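Local coordinates for protein peptide ABC transporter permease (Staphylococcus hominis, PDB 6EXS) that probably transports peptides across the membrane as a POT-family member of the major facilitator superfamily, and binds a thioalcohol-conjugated dipeptide, a precursor of human body malodour, at residues A[77-81]-A[126-131]. Sequence-based numbering, arbitrary orientation.
Sequences GAWIA and GLMKPN. With OLC ((2R)-2,3-dihydroxypropyl (9Z)-octadec-9-enoate), chain D; OLC ((2R)-2,3-dihydroxypropyl (9Z)-octadec-9-enoate), chain C.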
loop_
_atom_site.group_PDB
_atom_site.type_symbol
_atom_site.label_atom_id
_atom_site.label_comp_id
_atom_site.label_asym_id
_atom_site.label_seq_id
_atom_site.Cartn_x
_atom_site.Cartn_y
_atom_site.Cartn_z
ATOM N N GLY A 77 6.133 13.234 4.033
ATOM C CA GLY A 77 4.919 13.452 4.821
ATOM C C GLY A 77 5.102 13.273 6.318
ATOM O O GLY A 77 4.508 14.015 7.101
ATOM N N ALA A 78 5.937 12.304 6.733
ATOM C CA ALA A 78 6.250 12.084 8.149
ATOM C C ALA A 78 7.244 13.150 8.630
ATOM O O ALA A 78 7.127 13.593 9.764
ATOM C CB ALA A 78 6.821 10.691 8.356
ATOM N N TRP A 79 8.190 13.582 7.753
ATOM C CA TRP A 79 9.190 14.630 7.996
ATOM C C TRP A 79 8.485 15.976 8.211
ATOM O O TRP A 79 8.818 16.677 9.172
ATOM C CB TRP A 79 10.188 14.727 6.822
ATOM C CG TRP A 79 11.281 15.751 7.001
ATOM C CD1 TRP A 79 12.531 15.534 7.507
ATOM C CD2 TRP A 79 11.234 17.144 6.635
ATOM N NE1 TRP A 79 13.268 16.696 7.470
ATOM C CE2 TRP A 79 12.486 17.709 6.975
ATOM C CE3 TRP A 79 10.244 17.975 6.077
ATOM C CZ2 TRP A 79 12.781 19.063 6.758
ATOM C CZ3 TRP A 79 10.540 19.313 5.856
ATOM C CH2 TRP A 79 11.792 19.847 6.203
ATOM N N ILE A 80 7.514 16.331 7.316
ATOM C CA ILE A 80 6.684 17.553 7.372
ATOM C C ILE A 80 6.020 17.637 8.742
ATOM O O ILE A 80 6.158 18.648 9.421
ATOM C CB ILE A 80 5.645 17.623 6.202
ATOM C CG1 ILE A 80 6.353 17.914 4.856
ATOM C CG2 ILE A 80 4.532 18.660 6.493
ATOM C CD1 ILE A 80 5.540 17.615 3.618
ATOM N N ALA A 81 5.353 16.555 9.162
ATOM C CA ALA A 81 4.703 16.466 10.467
ATOM C C ALA A 81 5.711 16.637 11.605
ATOM O O ALA A 81 5.434 17.369 12.553
ATOM C CB ALA A 81 4.014 15.122 10.608
ATOM N N GLY A 126 0.510 10.809 1.607
ATOM C CA GLY A 126 1.831 10.954 2.208
ATOM C C GLY A 126 1.770 11.743 3.497
ATOM O O GLY A 126 2.537 11.476 4.419
ATOM N N LEU A 127 0.808 12.684 3.589
ATOM C CA LEU A 127 0.571 13.520 4.767
ATOM C C LEU A 127 -0.297 12.824 5.827
ATOM O O LEU A 127 -0.020 12.936 7.021
ATOM C CB LEU A 127 -0.075 14.859 4.365
ATOM C CG LEU A 127 0.823 15.926 3.741
ATOM C CD1 LEU A 127 -0.008 17.064 3.208
ATOM C CD2 LEU A 127 1.820 16.477 4.759
ATOM N N MET A 128 -1.359 12.141 5.394
ATOM C CA MET A 128 -2.276 11.483 6.299
ATOM C C MET A 128 -1.806 10.119 6.778
ATOM O O MET A 128 -1.859 9.877 7.987
ATOM C CB MET A 128 -3.680 11.390 5.682
ATOM C CG MET A 128 -4.764 11.118 6.695
ATOM S SD MET A 128 -6.339 10.818 5.889
ATOM C CE MET A 128 -7.257 10.109 7.233
ATOM N N LYS A 129 -1.410 9.210 5.848
ATOM C CA LYS A 129 -1.054 7.810 6.155
ATOM C C LYS A 129 -0.059 7.604 7.316
ATOM O O LYS A 129 -0.459 6.936 8.273
ATOM C CB LYS A 129 -0.561 7.052 4.927
ATOM C CG LYS A 129 -1.377 5.843 4.592
ATOM C CD LYS A 129 -1.788 5.917 3.147
ATOM C CE LYS A 129 -2.077 4.547 2.633
ATOM N NZ LYS A 129 -2.711 4.587 1.297
ATOM N N PRO A 130 1.206 8.104 7.300
ATOM C CA PRO A 130 2.100 7.798 8.421
ATOM C C PRO A 130 1.743 8.509 9.723
ATOM O O PRO A 130 2.081 8.028 10.806
ATOM C CB PRO A 130 3.471 8.227 7.890
ATOM C CG PRO A 130 3.174 9.316 6.938
ATOM C CD PRO A 130 1.904 8.915 6.277
ATOM N N ASN A 131 1.037 9.641 9.605
ATOM C CA ASN A 131 0.713 10.532 10.706
ATOM C C ASN A 131 -0.480 10.100 11.541
ATOM O O ASN A 131 -0.407 10.250 12.765
ATOM C CB ASN A 131 0.598 11.948 10.195
ATOM C CG ASN A 131 1.987 12.411 9.803
ATOM O OD1 ASN A 131 2.984 12.089 10.473
ATOM N ND2 ASN A 131 2.119 13.057 8.665
HETATM C C24 OLC D . 14.278 11.254 7.409
HETATM C C6 OLC D . 9.452 17.742 1.473
HETATM C C5 OLC D . 10.842 17.128 1.465
HETATM C C4 OLC D . 11.448 16.961 2.849
HETATM C C3 OLC D . 12.869 16.424 2.855
HETATM C C2 OLC D . 12.957 14.899 2.868
HETATM C C21 OLC D . 12.982 12.571 5.715
HETATM C C1 OLC D . 13.480 14.327 4.154
HETATM C C22 OLC D . 14.111 11.593 5.942
HETATM O O19 OLC D . 14.231 14.898 4.905
HETATM O O25 OLC D . 15.316 10.305 7.614
HETATM O O23 OLC D . 13.841 10.399 5.205
HETATM O O20 OLC D . 13.011 13.084 4.358
HETATM C C10 OLC C . 5.301 15.163 -0.555
HETATM C C9 OLC C . 5.670 15.015 -1.822
HETATM C C11 OLC C . 4.364 14.301 0.242
HETATM C C8 OLC C . 5.243 13.947 -2.788
HETATM C C24 OLC C . 14.892 11.429 0.171
HETATM C C12 OLC C . 3.882 14.970 1.521
HETATM C C7 OLC C . 6.397 13.401 -3.629
HETATM C C6 OLC C . 6.304 11.903 -3.875
HETATM C C5 OLC C . 7.583 11.242 -4.373
HETATM C C4 OLC C . 8.760 11.282 -3.411
HETATM C C3 OLC C . 9.783 10.189 -3.674
HETATM C C2 OLC C . 11.183 10.499 -3.151
HETATM C C21 OLC C . 12.454 12.061 -0.042
HETATM C C1 OLC C . 11.285 10.730 -1.670
HETATM C C22 OLC C . 13.490 11.254 0.709
HETATM O O19 OLC C . 10.540 10.266 -0.847
HETATM O O25 OLC C . 15.839 10.788 1.019
HETATM O O23 OLC C . 13.462 11.669 2.073
HETATM O O20 OLC C . 12.334 11.518 -1.380
#
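Gly77 and Leu127 bring their CA atoms close together where helices 74-106 and 110-137 cross, the axes of 77-81 and 126-131 approaching to 8.2 Å at a signed angle of -78°. These helices are consecutive in the amino-terminal half of the transporter; the Pro130 side chain lies about 14 Å from the bound conjugated peptide, so the contact joins neighbouring helices and is not part of the pocket. Glycine suits its place because the bare Gly77 CA leaves room for the Gly126 carbonyl and points a hydrogen at Gly126 O, 3.1 Å from CA and nearly straight (163° at the hydrogen).

Asn131 supplies the polar link. With its CG anti to the carbonyl carbon (chi1 -69°), its amide is directed at helix 74-106, and ND2 donates to Gly77 O at 3.0 Å. The acceptor lies nearly in the amide plane, whereas the donor stands well above the plane of the Gly77 carbonyl. The same ND2 also gives a hydrogen to Leu127 O, 2.7 Å away, on its own helix. Alanine fits beside this amide: the small Ala81 CB sits against it, 3.2 Å from Asn131 OD1.

Apolar contacts complete the crossing. The Pro130 ring sets CG against Ala78 CB at 4.1 Å, a methyl short enough to let the ring lie close to the backbone. Elsewhere Leu127 CD2 meets Ile80 CG2 at 3.9 Å, the two branched chains crossing obliquely. A monoolein chain lies against Gly77, Ile80 and Leu127, extending this greasy patch with lipid.

Pro130, lacking an N-H, cannot bond back to Gly126 O, and Asn131 N makes no bond to Leu127 O. Both carbonyls left over at this kink nevertheless find partners, one in the CA-H of Gly77, the other in the Asn131 side chain. The two bonds of ND2 fix the amide's rotation, and the close approach at Gly77 makes the cross-helix one possible.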